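Local coordinates for protein NADH oxidoreductase (Mesorhizobium loti, PDB 3PI7) that probably acts as an NAD(P)H-dependent oxidoreductase of the quinone reductase type, pairing a GroES-like fold with a Rossmann domain, at residues 173-176 with 177-180; 286-290 with 291-295. All coordinates share one frame; numbering follows the deposited sequence.

Both contacts lie in the Rossmann half of the chain, each at the start of a helix that follows a strand of the six-stranded parallel sheet. Contact 1 (173-176 with 177-180) follows the inner strand 167-170, in the loop that in related reductases faces the dinucleotide; contact 2 (286-290 with 291-295) follows strand 284-287, at one end of the sheet within this chain. Their centres are about 18 Å apart and their nearest atoms about 7 Å, without touching. They share neighbours: Leu177 and Leu290 both reach Thr152 of helix 148-163, and Cys178 and Phe288 both touch Tyr262. Only contact 2 reaches the second subunit; a phosphate ion lies about 4 Å from the side chain of Glu292.

Contact 1. Residues 173-176 with 177-180; sequences GASQ and LCKL
The flat carboxamide of Gln176 meets the next turn at its oxygen end: OE1 stands 4.1 Å from Lys179 CB and equally far from Leu180 CG, so it grazes both chains loosely. CG anti to the backbone N (chi1 -176°) and a bend at chi2 carry the amide forward along the helix; the Gln176 and Lys179 side chains cross at about a right angle. This is the N-terminal cap of helix 176-188, reached by the loop from strand 167-170 in the Rossmann fold; in relatives the loop after this strand is glycine-rich and passes near the dinucleotide, and a comparable position is possible here. Ser175 is the N-cap residue. Its OG accepts from Cys178 N at 3.2 Å in a nearly straight bond (162°) and is also hydrogen-bonded to Ala172 O, so the hydroxyl ties the helix start to the loop behind it. Holding OG between the backbone N and the carbonyl carbon turns it back over the first turn, where it meets that amide. The first helical bonds follow, Lys179 N to Ser175 O and Leu180 N to Gln176 O, both 3.0 Å; the latter donor is tilted 18° from the carbonyl plane. The buried Cys178 presses its CB against Gly173 O at 3.3 Å. Leu177 faces Asn149 and Thr152 of helix 148-163, whereas the lysine chain touches Leu204 and Ile208 of helix 202-208. Its CE passes Ala174 O at 3.7 Å, and one water closes the loop, donating to Ala174 O and accepting from Lys179 NZ at 2.8 Å.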
# COMPACT_ATOMS: atom_id res chain seq x y z
N GLY A 173 16.73 10.38 -8.23
CA GLY A 173 16.83 10.53 -9.67
C GLY A 173 18.21 10.34 -10.27
O GLY A 173 18.33 9.89 -11.40
N ALA A 174 19.26 10.66 -9.52
CA ALA A 174 20.60 10.56 -10.09
C ALA A 174 21.24 9.18 -9.95
O ALA A 174 22.38 9.00 -10.38
CB ALA A 174 21.49 11.60 -9.44
N SER A 175 20.53 8.21 -9.35
CA SER A 175 21.09 6.87 -9.16
C SER A 175 21.27 6.15 -10.51
O SER A 175 20.58 6.49 -11.46
CB SER A 175 20.19 6.05 -8.24
OG SER A 175 18.99 5.68 -8.89
N GLN A 176 22.23 5.20 -10.61
CA GLN A 176 22.42 4.48 -11.87
C GLN A 176 21.11 3.83 -12.37
O GLN A 176 20.81 3.87 -13.56
CB GLN A 176 23.51 3.41 -11.76
CG GLN A 176 23.79 2.72 -13.10
CD GLN A 176 24.25 3.72 -14.14
OE1 GLN A 176 23.55 4.02 -15.11
NE2 GLN A 176 25.40 4.34 -13.88
N LEU A 177 20.35 3.22 -11.46
CA LEU A 177 19.10 2.57 -11.81
C LEU A 177 18.11 3.58 -12.46
O LEU A 177 17.55 3.30 -13.54
CB LEU A 177 18.50 1.94 -10.55
CG LEU A 177 17.14 1.28 -10.67
CD1 LEU A 177 17.07 0.28 -11.83
CD2 LEU A 177 16.80 0.56 -9.38
N CYS A 178 17.93 4.74 -11.81
CA CYS A 178 17.02 5.75 -12.34
C CYS A 178 17.48 6.22 -13.71
O CYS A 178 16.65 6.39 -14.61
CB CYS A 178 16.86 6.91 -11.37
SG CYS A 178 15.90 6.50 -9.89
N LYS A 179 18.80 6.36 -13.90
CA LYS A 179 19.32 6.76 -15.19
C LYS A 179 19.02 5.72 -16.26
O LYS A 179 18.69 6.10 -17.38
CB LYS A 179 20.82 7.09 -15.12
CG LYS A 179 21.07 8.31 -14.23
CD LYS A 179 22.46 8.93 -14.40
CE LYS A 179 23.56 8.13 -13.79
NZ LYS A 179 24.83 8.92 -13.80
N LEU A 180 19.08 4.41 -15.94
CA LEU A 180 18.72 3.39 -16.93
C LEU A 180 17.22 3.49 -17.29
O LEU A 180 16.83 3.35 -18.45
CB LEU A 180 19.01 1.98 -16.40
CG LEU A 180 20.48 1.56 -16.27
CD1 LEU A 180 20.58 0.24 -15.59
CD2 LEU A 180 21.18 1.54 -17.60
O HOH W 1 23.89 10.72 -11.85

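Contact 2. Residues 286-290 with 291-295; sequences EGFWL and SEWMR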
# COMPACT_ATOMS: atom_id res chain seq x y z
N GLU A 286 2.96 -0.52 -2.42
CA GLU A 286 3.49 -1.87 -2.54
C GLU A 286 5.02 -1.82 -2.55
O GLU A 286 5.59 -0.73 -2.48
CB GLU A 286 2.97 -2.51 -3.84
CG GLU A 286 3.27 -1.67 -5.05
CD GLU A 286 2.54 -2.08 -6.32
OE1 GLU A 286 3.10 -2.90 -7.08
OE2 GLU A 286 1.44 -1.53 -6.58
N GLY A 287 5.64 -2.99 -2.67
CA GLY A 287 7.09 -3.06 -2.77
C GLY A 287 7.50 -3.75 -4.06
O GLY A 287 6.70 -4.42 -4.72
N PHE A 288 8.75 -3.57 -4.42
CA PHE A 288 9.30 -4.28 -5.55
C PHE A 288 10.63 -4.85 -5.10
O PHE A 288 11.45 -4.10 -4.57
CB PHE A 288 9.50 -3.35 -6.77
CG PHE A 288 10.12 -4.13 -7.90
CD1 PHE A 288 11.51 -4.23 -8.01
CD2 PHE A 288 9.33 -4.80 -8.83
CE1 PHE A 288 12.09 -4.97 -9.04
CE2 PHE A 288 9.92 -5.55 -9.86
CZ PHE A 288 11.29 -5.65 -9.93
N TRP A 289 10.86 -6.13 -5.41
CA TRP A 289 12.09 -6.83 -5.09
C TRP A 289 12.46 -7.66 -6.30
O TRP A 289 11.68 -8.50 -6.73
CB TRP A 289 11.89 -7.68 -3.85
CG TRP A 289 13.11 -8.38 -3.33
CD1 TRP A 289 14.42 -8.07 -3.57
CD2 TRP A 289 13.12 -9.47 -2.41
NE1 TRP A 289 15.24 -8.95 -2.90
CE2 TRP A 289 14.46 -9.84 -2.20
CE3 TRP A 289 12.11 -10.22 -1.79
CZ2 TRP A 289 14.82 -10.87 -1.32
CZ3 TRP A 289 12.46 -11.24 -0.92
CH2 TRP A 289 13.81 -11.56 -0.70
N LEU A 290 13.61 -7.35 -6.92
CA LEU A 290 14.00 -8.07 -8.16
C LEU A 290 14.03 -9.59 -7.95
O LEU A 290 13.48 -10.31 -8.79
CB LEU A 290 15.34 -7.55 -8.66
CG LEU A 290 15.88 -8.24 -9.94
CD1 LEU A 290 14.96 -8.04 -11.16
CD2 LEU A 290 17.29 -7.85 -10.18
N SER A 291 14.57 -10.07 -6.81
CA SER A 291 14.59 -11.52 -6.54
C SER A 291 13.19 -12.11 -6.56
O SER A 291 13.00 -13.17 -7.15
CB SER A 291 15.28 -11.84 -5.22
OG SER A 291 16.62 -11.37 -5.21
N GLU A 292 12.19 -11.39 -5.99
CA GLU A 292 10.81 -11.85 -6.01
C GLU A 292 10.22 -11.82 -7.40
O GLU A 292 9.56 -12.78 -7.79
CB GLU A 292 9.92 -11.06 -5.02
CG GLU A 292 8.51 -11.61 -4.91
CD GLU A 292 8.29 -13.04 -4.44
OE1 GLU A 292 9.25 -13.68 -3.93
OE2 GLU A 292 7.14 -13.52 -4.54
N TRP A 293 10.49 -10.75 -8.18
CA TRP A 293 9.98 -10.61 -9.53
C TRP A 293 10.47 -11.79 -10.39
O TRP A 293 9.68 -12.34 -11.14
CB TRP A 293 10.42 -9.26 -10.11
CG TRP A 293 9.97 -9.03 -11.52
CD1 TRP A 293 8.78 -8.49 -11.93
CD2 TRP A 293 10.68 -9.36 -12.71
NE1 TRP A 293 8.73 -8.45 -13.31
CE2 TRP A 293 9.88 -8.99 -13.81
CE3 TRP A 293 11.97 -9.87 -12.95
CZ2 TRP A 293 10.31 -9.14 -15.14
CZ3 TRP A 293 12.36 -10.08 -14.27
CH2 TRP A 293 11.53 -9.73 -15.34
N MSE A 294 11.75 -12.18 -10.25
CA MSE A 294 12.33 -13.30 -11.00
C MSE A 294 11.69 -14.61 -10.64
O MSE A 294 11.54 -15.47 -11.51
CB MSE A 294 13.82 -13.39 -10.75
CG MSE A 294 14.61 -12.57 -11.70
SE MSE A 294 16.38 -12.62 -11.04
CE MSE A 294 17.03 -11.15 -11.92
N ARG A 295 11.30 -14.77 -9.35
CA ARG A 295 10.61 -15.97 -8.86
C ARG A 295 9.19 -16.04 -9.41
O ARG A 295 8.76 -17.09 -9.88
CB ARG A 295 10.56 -16.00 -7.33
CG ARG A 295 11.83 -16.52 -6.67
CD ARG A 295 11.64 -16.77 -5.19
NE ARG A 295 11.51 -15.52 -4.44
CZ ARG A 295 12.51 -14.91 -3.81
NH1 ARG A 295 13.73 -15.43 -3.83
NH2 ARG A 295 12.30 -13.77 -3.16
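Ser291 fits its CB against one face of the Trp289 indole, 3.9 Å from the centroid of the five-membered ring and 23° off its normal, a CH-pi contact. Trp289 is the N-cap residue of helix 290-296; with CG beside the carbonyl carbon (chi1 -175°), its ring lies over the first turn, and Glu292 N sits on the same face, also toward the rim. Arg295 in one of its two conformers brings NH2 over the six-membered ring, 3.4 Å from Trp289 CZ3, but Arg295 CZ lies 5.0 Å from that ring's centroid, too far for more than a weak cation-pi attraction. The same conformer grips Glu292 OE1 side-on with NE and NH2. Elsewhere, Leu290 wedges between Trp293 CE3, met by CD1 at 3.9 Å, and the methyl CE of selenomethionine Met294, one of two conformers, which touches CG and CD2. Phe288 slants its CZ against Trp293 CB at 3.7 Å, its ring and the five-membered ring of Trp293 inclined at 43°. Trp293 N to Trp289 O and Met294 N to Leu290 O, both 2.9 Å, close the backbone of the turn. Trp289 also meets Phe280 of the second subunit edge-to-face; shortened to an alanine, it would probably leave Ser291 CB and Phe280 without the ring they pack on. Glu292 OE2, bonded to Gln296, forms a salt bridge with Arg256 of that second subunit. The turn follows strand 284-287, at one end of this chain's sheet; both border the second subunit, while Phe288, Leu290, Trp293 and Met294 pack on helix 148-163 and Trp293 also on helix 298-313.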